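Local coordinates for capsular polysaccharide export system protein KpsC (Thermosulfurimonas dismutans, PDB 6MGB) that transfers Kdo sugars in beta(2,4) linkage, probably from CMP-Kdo, while building the glycolipid on which Gram-negative capsules are carried, at residues 99-103 and 169-175; 126-130 and 289-294; 162-168 and 210-215; 245-251 and 265-269. Numbering follows the deposited sequence.

Contact 1: 99-103 and 169-175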
# COMPACT_ATOMS: atom_id res chain seq x y z
N TYR A 99 -7.82 -3.20 0.93
CA TYR A 99 -7.74 -1.93 0.21
C TYR A 99 -7.44 -2.12 -1.27
O TYR A 99 -7.94 -1.37 -2.11
CB TYR A 99 -6.69 -1.02 0.85
CG TYR A 99 -5.27 -1.57 0.81
CD1 TYR A 99 -4.78 -2.36 1.84
CD2 TYR A 99 -4.43 -1.29 -0.26
CE1 TYR A 99 -3.49 -2.86 1.81
CE2 TYR A 99 -3.13 -1.79 -0.29
CZ TYR A 99 -2.67 -2.57 0.74
OH TYR A 99 -1.39 -3.06 0.71
N TYR A 100 -6.61 -3.11 -1.62
CA TYR A 100 -6.21 -3.27 -3.01
C TYR A 100 -7.20 -4.10 -3.82
O TYR A 100 -7.00 -4.26 -5.03
CB TYR A 100 -4.81 -3.90 -3.11
CG TYR A 100 -4.63 -5.23 -2.41
CD1 TYR A 100 -5.04 -6.41 -3.00
CD2 TYR A 100 -4.02 -5.30 -1.16
CE1 TYR A 100 -4.87 -7.63 -2.37
CE2 TYR A 100 -3.84 -6.51 -0.52
CZ TYR A 100 -4.27 -7.67 -1.13
OH TYR A 100 -4.09 -8.88 -0.49
N ASP A 101 -8.26 -4.61 -3.20
CA ASP A 101 -9.26 -5.41 -3.90
C ASP A 101 -10.39 -4.49 -4.36
O ASP A 101 -11.29 -4.15 -3.59
CB ASP A 101 -9.78 -6.53 -3.01
CG ASP A 101 -10.83 -7.38 -3.70
OD1 ASP A 101 -11.17 -7.10 -4.86
OD2 ASP A 101 -11.33 -8.34 -3.07
N ALA A 102 -10.34 -4.09 -5.63
CA ALA A 102 -11.34 -3.19 -6.20
C ALA A 102 -12.63 -3.91 -6.62
O ALA A 102 -13.57 -3.24 -7.07
CB ALA A 102 -10.76 -2.46 -7.41
N THR A 103 -12.69 -5.23 -6.49
CA THR A 103 -13.89 -5.97 -6.89
C THR A 103 -14.98 -5.95 -5.82
O THR A 103 -16.13 -6.29 -6.13
CB THR A 103 -13.53 -7.43 -7.21
OG1 THR A 103 -13.25 -8.14 -5.99
CG2 THR A 103 -12.32 -7.51 -8.14
N MET A 169 -0.95 -9.25 -5.76
CA MET A 169 -2.40 -9.38 -5.87
C MET A 169 -3.08 -8.07 -6.25
O MET A 169 -4.19 -8.10 -6.79
CB MET A 169 -2.99 -9.89 -4.55
CG MET A 169 -2.56 -11.30 -4.15
SD MET A 169 -3.09 -12.60 -5.29
CE MET A 169 -4.87 -12.36 -5.35
N SER A 170 -2.45 -6.93 -5.98
CA SER A 170 -3.08 -5.65 -6.29
C SER A 170 -3.22 -5.43 -7.79
O SER A 170 -3.97 -4.53 -8.20
CB SER A 170 -2.28 -4.50 -5.68
OG SER A 170 -1.06 -4.28 -6.37
N VAL A 171 -2.53 -6.21 -8.62
CA VAL A 171 -2.66 -6.07 -10.07
C VAL A 171 -4.00 -6.64 -10.53
O VAL A 171 -4.86 -5.91 -11.04
CB VAL A 171 -1.48 -6.75 -10.78
CG1 VAL A 171 -1.70 -6.78 -12.29
CG2 VAL A 171 -0.19 -6.03 -10.45
N ARG A 172 -4.20 -7.95 -10.36
CA ARG A 172 -5.42 -8.57 -10.86
C ARG A 172 -6.64 -8.17 -10.05
O ARG A 172 -7.72 -7.99 -10.60
CB ARG A 172 -5.26 -10.09 -10.90
CG ARG A 172 -4.45 -10.57 -12.10
CD ARG A 172 -4.50 -12.08 -12.28
NE ARG A 172 -3.88 -12.48 -13.54
CZ ARG A 172 -4.53 -12.75 -14.67
NH1 ARG A 172 -5.86 -12.68 -14.73
NH2 ARG A 172 -3.86 -13.10 -15.76
N LEU A 173 -6.48 -8.00 -8.73
CA LEU A 173 -7.59 -7.46 -7.96
C LEU A 173 -7.76 -5.96 -8.17
O LEU A 173 -8.78 -5.40 -7.74
CB LEU A 173 -7.40 -7.77 -6.47
CG LEU A 173 -7.62 -9.23 -6.07
CD1 LEU A 173 -7.45 -9.45 -4.58
CD2 LEU A 173 -9.01 -9.69 -6.49
N GLY A 174 -6.81 -5.30 -8.84
CA GLY A 174 -7.00 -3.94 -9.29
C GLY A 174 -7.48 -3.88 -10.73
O GLY A 174 -7.32 -2.87 -11.41
N LEU A 175 -8.07 -4.99 -11.21
CA LEU A 175 -8.73 -5.06 -12.51
C LEU A 175 -7.75 -5.08 -13.68
O LEU A 175 -8.15 -4.87 -14.83
CB LEU A 175 -9.72 -3.90 -12.68
CG LEU A 175 -10.64 -3.65 -11.49
CD1 LEU A 175 -11.68 -2.58 -11.83
CD2 LEU A 175 -11.32 -4.93 -11.02
O HOH W 1 -5.21 -2.78 -6.43
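One direct hydrogen bond joins the two segments: A102 N donates to L173 O at 2.9 Å, with an N-H...O angle of 156°. A water adds an indirect link, donating to Y100 O at 2.7 Å and to S170 O at 2.8 Å, so two carbonyls that could not pair with each other are both served. Within the 99-103 loop, D101 OD1 accepts from T103 N at 2.9 Å, an Asx turn, and additionally from T103 OG1 at 2.6 Å.

The loop follows strand 90-94 of the mixed seven-stranded sheet, whereas 169-175 belongs to the parallel-sheet half that binds CMP; the contact therefore spans the two halves of this GT-B clan protein. The short, weakly bonded helix ends in a Schellman motif, in which A176 N bonds to V171 O and L175 N to R172 O at 3.1 Å, with L175 at positive phi (74°) as the C-prime residue.

Carbon-to-carbon contacts accompany these bonds; the two segments together bury 376 Å². Y100 CE1 lies 3.7 Å from M169 CB and 3.9 Å from L173 CD1, the latter at the ring edge, while Y100 CB meets S170 CB at 3.7 Å. Further along, A102 CB approaches L175 CG at 4.3 Å and T103 CG2 reaches L175 CD2 at 4.0 Å. The polar ends of Y100 and S170 turn to other partners, E73 and S246 respectively.

Contact 2: 126-130 and 289-294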
# COMPACT_ATOMS: atom_id res chain seq x y z
N ALA A 126 -3.83 15.51 9.68
CA ALA A 126 -3.43 15.01 8.37
C ALA A 126 -2.44 15.96 7.71
O ALA A 126 -1.44 15.52 7.12
CB ALA A 126 -4.66 14.81 7.49
N GLU A 127 -2.69 17.27 7.78
CA GLU A 127 -1.75 18.24 7.24
C GLU A 127 -0.38 18.09 7.89
O GLU A 127 0.65 18.11 7.21
CB GLU A 127 -2.28 19.66 7.43
CG GLU A 127 -3.46 20.01 6.55
CD GLU A 127 -3.90 21.46 6.71
OE1 GLU A 127 -3.21 22.20 7.44
OE2 GLU A 127 -4.92 21.84 6.11
N ARG A 128 -0.36 17.95 9.22
CA ARG A 128 0.91 17.83 9.93
C ARG A 128 1.66 16.58 9.51
O ARG A 128 2.86 16.62 9.21
CB ARG A 128 0.66 17.82 11.44
CG ARG A 128 0.58 19.20 12.07
CD ARG A 128 -0.50 19.27 13.14
NE ARG A 128 -0.39 18.19 14.12
CZ ARG A 128 -1.35 17.86 14.97
NH1 ARG A 128 -2.51 18.51 14.97
NH2 ARG A 128 -1.16 16.86 15.83
N ALA A 129 0.97 15.44 9.48
CA ALA A 129 1.62 14.18 9.12
C ALA A 129 2.12 14.21 7.68
O ALA A 129 3.22 13.74 7.38
CB ALA A 129 0.66 13.01 9.34
N LEU A 130 1.32 14.78 6.77
CA LEU A 130 1.72 14.84 5.37
C LEU A 130 2.98 15.69 5.20
O LEU A 130 3.90 15.31 4.46
CB LEU A 130 0.57 15.39 4.53
CG LEU A 130 0.81 15.52 3.02
CD1 LEU A 130 1.15 14.17 2.39
CD2 LEU A 130 -0.41 16.13 2.35
N LEU A 289 -6.72 15.24 -2.11
CA LEU A 289 -5.54 14.49 -1.69
C LEU A 289 -5.45 14.42 -0.17
O LEU A 289 -5.21 13.35 0.40
CB LEU A 289 -4.28 15.13 -2.28
CG LEU A 289 -2.93 14.41 -2.09
CD1 LEU A 289 -2.33 14.66 -0.70
CD2 LEU A 289 -3.06 12.91 -2.34
N LEU A 290 -5.67 15.55 0.50
CA LEU A 290 -5.59 15.56 1.95
C LEU A 290 -6.63 14.62 2.56
O LEU A 290 -6.33 13.89 3.52
CB LEU A 290 -5.79 16.98 2.48
CG LEU A 290 -5.52 17.18 3.97
CD1 LEU A 290 -4.06 16.93 4.29
CD2 LEU A 290 -5.93 18.58 4.41
N GLU A 291 -7.84 14.60 2.01
CA GLU A 291 -8.87 13.71 2.53
C GLU A 291 -8.50 12.25 2.30
O GLU A 291 -8.64 11.41 3.20
CB GLU A 291 -10.22 14.03 1.90
CG GLU A 291 -10.84 15.34 2.37
CD GLU A 291 -12.10 15.70 1.61
OE1 GLU A 291 -12.30 15.18 0.49
OE2 GLU A 291 -12.90 16.50 2.14
N LEU A 292 -8.04 11.93 1.09
CA LEU A 292 -7.61 10.57 0.79
C LEU A 292 -6.48 10.14 1.72
O LEU A 292 -6.49 9.03 2.27
CB LEU A 292 -7.18 10.48 -0.67
CG LEU A 292 -6.63 9.14 -1.18
CD1 LEU A 292 -7.56 7.99 -0.84
CD2 LEU A 292 -6.43 9.23 -2.68
N PHE A 293 -5.49 11.02 1.90
CA PHE A 293 -4.37 10.71 2.79
C PHE A 293 -4.85 10.51 4.23
O PHE A 293 -4.39 9.59 4.92
CB PHE A 293 -3.34 11.83 2.71
CG PHE A 293 -2.25 11.73 3.75
CD1 PHE A 293 -1.16 10.91 3.55
CD2 PHE A 293 -2.33 12.47 4.92
CE1 PHE A 293 -0.16 10.82 4.49
CE2 PHE A 293 -1.33 12.38 5.87
CZ PHE A 293 -0.25 11.56 5.66
N ALA A 294 -5.76 11.36 4.70
CA ALA A 294 -6.24 11.25 6.08
C ALA A 294 -6.86 9.89 6.34
O ALA A 294 -6.54 9.23 7.33
CB ALA A 294 -7.24 12.37 6.37
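F293 is the main bump: its ring projects from helix 289-299 against the A126, A129 and L130 surface of helix 120-135. L130 CB sits over one ring face, 4.2 Å from the centroid and 25° off the normal, a CH-pi contact, while A129 CB meets the ring edge at 4.0 Å from F293 CE2. The short side chain of A126 leaves a hollow beside it, where A126 CB touches A294 CB at 3.7 Å and L290 CD1 at 3.9 Å. In return, L130 reaches across so that its CD2 lies 3.9 Å from L289 CD1 and 4.2 Å from L290 CD1. At the margin, E127 CG rests 3.6 Å from L290 CD2. The segment axes cross almost perpendicularly, at 86°, and approach to 9.8 Å. M255 of helix 248-255 also touches L130 and F293, extending the packing towards the CMP-binding half. With no hydrogen bond between the segments, the 358 Å² interface is essentially apolar, although F293 CE2 also comes within 3.4 Å of A126 O.

Contact 3: 162-168 and 210-215. With C5P (cytidine-5'-monophosphate), chain D.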
# COMPACT_ATOMS: atom_id res chain seq x y z
N ILE A 162 6.53 2.82 -13.04
CA ILE A 162 6.72 2.07 -11.80
C ILE A 162 6.52 0.59 -12.10
O ILE A 162 5.47 0.18 -12.60
CB ILE A 162 5.76 2.54 -10.70
CG1 ILE A 162 5.99 4.03 -10.40
CG2 ILE A 162 5.93 1.70 -9.43
CD1 ILE A 162 4.98 4.64 -9.45
N ASP A 163 7.54 -0.22 -11.80
CA ASP A 163 7.43 -1.66 -11.94
C ASP A 163 7.00 -2.26 -10.61
O ASP A 163 7.17 -1.66 -9.54
CB ASP A 163 8.75 -2.27 -12.40
CG ASP A 163 8.58 -3.67 -12.98
OD1 ASP A 163 7.44 -4.05 -13.32
OD2 ASP A 163 9.59 -4.41 -13.08
N GLN A 164 6.43 -3.46 -10.67
CA GLN A 164 5.93 -4.15 -9.49
C GLN A 164 6.47 -5.57 -9.46
O GLN A 164 7.18 -6.01 -10.38
CB GLN A 164 4.40 -4.13 -9.46
CG GLN A 164 3.84 -2.76 -9.14
CD GLN A 164 2.34 -2.66 -9.36
OE1 GLN A 164 1.88 -1.96 -10.27
NE2 GLN A 164 1.58 -3.37 -8.54
N THR A 165 6.16 -6.29 -8.39
CA THR A 165 6.64 -7.65 -8.20
C THR A 165 5.64 -8.64 -8.79
O THR A 165 4.42 -8.48 -8.63
CB THR A 165 6.84 -7.97 -6.72
OG1 THR A 165 5.57 -7.94 -6.04
CG2 THR A 165 7.78 -6.97 -6.08
N TYR A 166 6.15 -9.65 -9.48
CA TYR A 166 5.26 -10.66 -10.03
C TYR A 166 4.54 -11.39 -8.90
O TYR A 166 5.14 -11.73 -7.87
CB TYR A 166 6.04 -11.66 -10.89
CG TYR A 166 5.10 -12.55 -11.66
CD1 TYR A 166 4.70 -12.23 -12.95
CD2 TYR A 166 4.58 -13.69 -11.08
CE1 TYR A 166 3.82 -13.04 -13.64
CE2 TYR A 166 3.71 -14.50 -11.76
CZ TYR A 166 3.33 -14.17 -13.03
OH TYR A 166 2.46 -15.00 -13.71
N GLY A 167 3.25 -11.62 -9.09
CA GLY A 167 2.41 -12.20 -8.07
C GLY A 167 1.71 -11.18 -7.18
O GLY A 167 0.95 -11.58 -6.29
N ASP A 168 1.94 -9.89 -7.40
CA ASP A 168 1.30 -8.84 -6.63
C ASP A 168 -0.21 -8.89 -6.82
O ASP A 168 -0.71 -8.62 -7.91
CB ASP A 168 1.86 -7.48 -7.05
CG ASP A 168 1.39 -6.34 -6.17
OD1 ASP A 168 0.50 -6.55 -5.32
OD2 ASP A 168 1.93 -5.23 -6.32
N LYS A 210 12.26 -11.50 -5.75
CA LYS A 210 11.12 -11.65 -6.64
C LYS A 210 11.53 -11.26 -8.05
O LYS A 210 12.60 -10.69 -8.28
CB LYS A 210 9.93 -10.78 -6.19
CG LYS A 210 9.42 -11.05 -4.78
CD LYS A 210 8.20 -11.95 -4.78
CE LYS A 210 7.52 -11.98 -3.42
NZ LYS A 210 7.03 -10.64 -3.00
N LYS A 211 10.66 -11.57 -9.00
CA LYS A 211 10.78 -11.12 -10.37
C LYS A 211 9.79 -9.98 -10.63
O LYS A 211 8.80 -9.83 -9.92
CB LYS A 211 10.53 -12.27 -11.35
CG LYS A 211 11.54 -13.41 -11.21
CD LYS A 211 11.07 -14.67 -11.91
CE LYS A 211 12.09 -15.79 -11.78
NZ LYS A 211 13.40 -15.45 -12.41
N GLY A 212 10.10 -9.18 -11.64
CA GLY A 212 9.29 -8.02 -11.99
C GLY A 212 8.59 -8.20 -13.32
O GLY A 212 8.88 -9.10 -14.10
N TYR A 213 7.64 -7.30 -13.57
CA TYR A 213 6.93 -7.31 -14.85
C TYR A 213 7.76 -6.62 -15.93
O TYR A 213 8.17 -7.26 -16.91
CB TYR A 213 5.57 -6.62 -14.70
CG TYR A 213 4.63 -7.29 -13.72
CD1 TYR A 213 3.81 -8.34 -14.13
CD2 TYR A 213 4.55 -6.86 -12.40
CE1 TYR A 213 2.94 -8.95 -13.24
CE2 TYR A 213 3.68 -7.47 -11.51
CZ TYR A 213 2.88 -8.51 -11.93
OH TYR A 213 2.02 -9.10 -11.04
N LEU A 214 8.02 -5.32 -15.77
CA LEU A 214 8.82 -4.59 -16.75
C LEU A 214 10.28 -5.00 -16.69
O LEU A 214 10.98 -4.94 -17.71
CB LEU A 214 8.68 -3.09 -16.51
CG LEU A 214 7.28 -2.50 -16.69
CD1 LEU A 214 7.24 -1.08 -16.17
CD2 LEU A 214 6.86 -2.55 -18.15
N ALA A 215 10.76 -5.43 -15.52
CA ALA A 215 12.17 -5.78 -15.38
C ALA A 215 12.55 -6.97 -16.24
O ALA A 215 13.72 -7.10 -16.64
CB ALA A 215 12.49 -6.06 -13.91
O3P C5P D . 2.71 -1.50 -3.82
P C5P D . 4.14 -1.94 -4.06
O1P C5P D . 4.39 -1.97 -5.57
O2P C5P D . 4.60 -3.25 -3.47
O5' C5P D . 5.05 -0.77 -3.47
C5' C5P D . 5.39 -0.73 -2.10
C4' C5P D . 6.36 0.39 -1.83
O4' C5P D . 7.66 0.03 -2.36
C3' C5P D . 6.03 1.71 -2.50
O3' C5P D . 5.11 2.49 -1.75
C2' C5P D . 7.39 2.38 -2.64
O2' C5P D . 7.80 3.00 -1.43
C1' C5P D . 8.30 1.17 -2.91
N1 C5P D . 8.51 0.94 -4.35
C2 C5P D . 9.78 1.39 -5.01
N3 C5P D . 9.99 1.15 -6.48
C4 C5P D . 8.96 0.48 -7.28
C5 C5P D . 7.70 0.04 -6.62
C6 C5P D . 7.49 0.28 -5.15
O2 C5P D . 10.62 1.93 -4.38
N4 C5P D . 9.16 0.25 -8.71
O HOH W 2 4.54 -10.28 -4.97
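K210 begins the second segment at the solvent edge, its CB 4.2 Å from T165 CB; K210 NZ, salt-bridged to E204, shares a water with T165 OG1. K211 then supplies the straightest backbone link, Y166 N to K211 O at 2.7 Å and 177°. G212 forms a single beta bridge with T165, their CA atoms 4.6 Å apart; a CB on G212 would clash with D163 OD2. Y213 lays its ring along the first segment, with Y213 CE2 3.1 Å from T165 O and Y213 CE1 3.7 Å from Y166 CD1. L214 N and A215 N, in a run with helical backbone angles, donate to D163 OD1 at 2.8 Å and D163 OD2 at 2.9 Å. While its carboxylate holds these amides, D163 O accepts from cytosine N4 of CMP at 2.9 Å, consistent with base recognition. Strand 158-162 leads into this loop beside strand 241-244, and helix 180-191 packs on L214 through F181 and M184, F181 also stacking on Y213.

Contact 4: 245-251 and 265-269. With C5P (cytidine-5'-monophosphate), chain D.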
# COMPACT_ATOMS: atom_id res chain seq x y z
N VAL A 245 0.48 0.77 -12.60
CA VAL A 245 -0.67 -0.12 -12.69
C VAL A 245 -1.44 -0.04 -11.38
O VAL A 245 -2.58 0.42 -11.33
CB VAL A 245 -0.26 -1.57 -13.01
CG1 VAL A 245 -1.47 -2.50 -12.96
CG2 VAL A 245 0.41 -1.65 -14.38
N SER A 246 -0.80 -0.50 -10.28
CA SER A 246 -1.47 -0.52 -8.99
C SER A 246 -0.53 -0.35 -7.80
O SER A 246 -0.92 -0.68 -6.67
CB SER A 246 -2.23 -1.84 -8.82
OG SER A 246 -1.33 -2.94 -8.80
N SER A 247 0.69 0.16 -8.01
CA SER A 247 1.67 0.22 -6.94
C SER A 247 1.32 1.29 -5.91
O SER A 247 0.78 2.35 -6.24
CB SER A 247 3.06 0.50 -7.52
OG SER A 247 4.02 0.69 -6.49
N GLN A 248 1.66 1.01 -4.65
CA GLN A 248 1.54 2.03 -3.61
C GLN A 248 2.41 3.24 -3.92
O GLN A 248 2.13 4.35 -3.46
CB GLN A 248 1.92 1.45 -2.25
CG GLN A 248 1.90 2.46 -1.10
CD GLN A 248 2.31 1.85 0.22
OE1 GLN A 248 2.22 0.64 0.42
NE2 GLN A 248 2.77 2.69 1.14
N MET A 249 3.48 3.04 -4.70
CA MET A 249 4.35 4.16 -5.05
C MET A 249 3.61 5.21 -5.87
O MET A 249 4.03 6.37 -5.89
CB MET A 249 5.57 3.65 -5.81
CG MET A 249 6.63 4.71 -6.08
SD MET A 249 8.19 3.99 -6.61
CE MET A 249 9.13 5.47 -7.00
N GLY A 250 2.51 4.82 -6.53
CA GLY A 250 1.68 5.81 -7.20
C GLY A 250 1.05 6.78 -6.22
O GLY A 250 0.94 7.98 -6.51
N PHE A 251 0.62 6.29 -5.06
CA PHE A 251 0.07 7.19 -4.05
C PHE A 251 1.16 8.05 -3.44
O PHE A 251 0.93 9.23 -3.13
CB PHE A 251 -0.64 6.39 -2.96
CG PHE A 251 -1.38 7.25 -1.98
CD1 PHE A 251 -2.45 8.03 -2.40
CD2 PHE A 251 -1.00 7.30 -0.65
CE1 PHE A 251 -3.13 8.84 -1.50
CE2 PHE A 251 -1.68 8.10 0.25
CZ PHE A 251 -2.75 8.87 -0.18
N MET A 265 -6.78 -0.25 -10.96
CA MET A 265 -7.67 0.44 -10.03
C MET A 265 -7.18 0.21 -8.60
O MET A 265 -7.81 -0.51 -7.82
CB MET A 265 -9.11 -0.04 -10.20
CG MET A 265 -10.14 0.66 -9.31
SD MET A 265 -10.23 2.45 -9.49
CE MET A 265 -10.55 2.62 -11.24
N PRO A 266 -6.05 0.83 -8.23
CA PRO A 266 -5.57 0.71 -6.85
C PRO A 266 -6.44 1.47 -5.85
O PRO A 266 -7.43 2.10 -6.24
CB PRO A 266 -4.15 1.30 -6.92
CG PRO A 266 -4.20 2.24 -8.08
CD PRO A 266 -5.12 1.59 -9.08
N PHE A 267 -6.08 1.43 -4.57
CA PHE A 267 -6.96 1.97 -3.54
C PHE A 267 -7.16 3.48 -3.70
O PHE A 267 -8.19 4.01 -3.28
CB PHE A 267 -6.40 1.66 -2.15
CG PHE A 267 -5.10 2.35 -1.84
CD1 PHE A 267 -5.09 3.58 -1.19
CD2 PHE A 267 -3.89 1.76 -2.17
CE1 PHE A 267 -3.89 4.21 -0.90
CE2 PHE A 267 -2.69 2.39 -1.88
CZ PHE A 267 -2.70 3.62 -1.24
N TYR A 268 -6.20 4.16 -4.32
CA TYR A 268 -6.23 5.61 -4.45
C TYR A 268 -6.78 6.07 -5.80
O TYR A 268 -6.88 7.28 -6.02
CB TYR A 268 -4.83 6.19 -4.24
CG TYR A 268 -3.79 5.57 -5.14
CD1 TYR A 268 -3.09 4.44 -4.73
CD2 TYR A 268 -3.52 6.09 -6.39
CE1 TYR A 268 -2.14 3.86 -5.55
CE2 TYR A 268 -2.57 5.52 -7.21
CZ TYR A 268 -1.89 4.40 -6.79
OH TYR A 268 -0.94 3.82 -7.60
N ALA A 269 -7.12 5.15 -6.69
CA ALA A 269 -7.68 5.50 -7.98
C ALA A 269 -9.20 5.60 -7.90
O ALA A 269 -9.84 5.06 -6.99
CB ALA A 269 -7.28 4.47 -9.04
O3P C5P D . 2.71 -1.50 -3.82
P C5P D . 4.14 -1.94 -4.06
O1P C5P D . 4.39 -1.97 -5.57
O2P C5P D . 4.60 -3.25 -3.47
O5' C5P D . 5.05 -0.77 -3.47
C5' C5P D . 5.39 -0.73 -2.10
C4' C5P D . 6.36 0.39 -1.83
O4' C5P D . 7.66 0.03 -2.36
C3' C5P D . 6.03 1.71 -2.50
O3' C5P D . 5.11 2.49 -1.75
C2' C5P D . 7.39 2.38 -2.64
O2' C5P D . 7.80 3.00 -1.43
C1' C5P D . 8.30 1.17 -2.91
N1 C5P D . 8.51 0.94 -4.35
C2 C5P D . 9.78 1.39 -5.01
N3 C5P D . 9.99 1.15 -6.48
C4 C5P D . 8.96 0.48 -7.28
C5 C5P D . 7.70 0.04 -6.62
C6 C5P D . 7.49 0.28 -5.15
O2 C5P D . 10.62 1.93 -4.38
N4 C5P D . 9.16 0.25 -8.71
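A tyrosine hydroxyl reaches the N-terminal turn of a helix: Y268 OH donates to S247 O at 2.6 Å and lies 3.3 Å from G250 CA. A CB on G250 would fall about 2.0 Å from that oxygen, so glycine makes room for it. S247 is the N-cap of helix 248-255, its OG accepting from M249 N at 3.0 Å. The same OG donates to CMP O1P at 2.8 Å, and Q248 N donates to CMP O3P at 2.8 Å and 173°; the phosphate thus meets the helix N terminus. Away from the ligand, F251, F267 and Y268 form an aromatic cluster. F251 CB stands over the Y268 ring, 4.0 Å from its centroid in a CH-pi contact, and touches F267 CZ at 3.9 Å. L292 of helix 289-299 touches both F251 and Y268. P266 closes the other end, its CD 3.6 Å from V245 O. Polar groups thus face the phosphate while aromatic carbon backs the helix, fastened across the segments by one tyrosine hydrogen bond.

In the fold
Contact 4 is wholly buried and contact 2 mostly so, with one exposed residue, E127, at its margin; contacts 1 and 3 are partly buried. Contact 2, with nearest atoms about 14 Å from contact 3, has no hydrogen bond between its segments; contact 3 combines a backbone bridge with carboxylate and water-mediated links. Contacts 3 and 4 both touch CMP, one at the base and the other at the phosphate, and meet through Q164 NE2 and S246 OG, 3.0 Å apart. S246 OG also lies 2.8 Å from S170 OG of contact 1, whose mixed polar and apolar interface bridges the two halves of the protein. Helix 289-299 relates contact 2 to contact 4, since L292 CD2 lies 3.5 Å from F251 CE1.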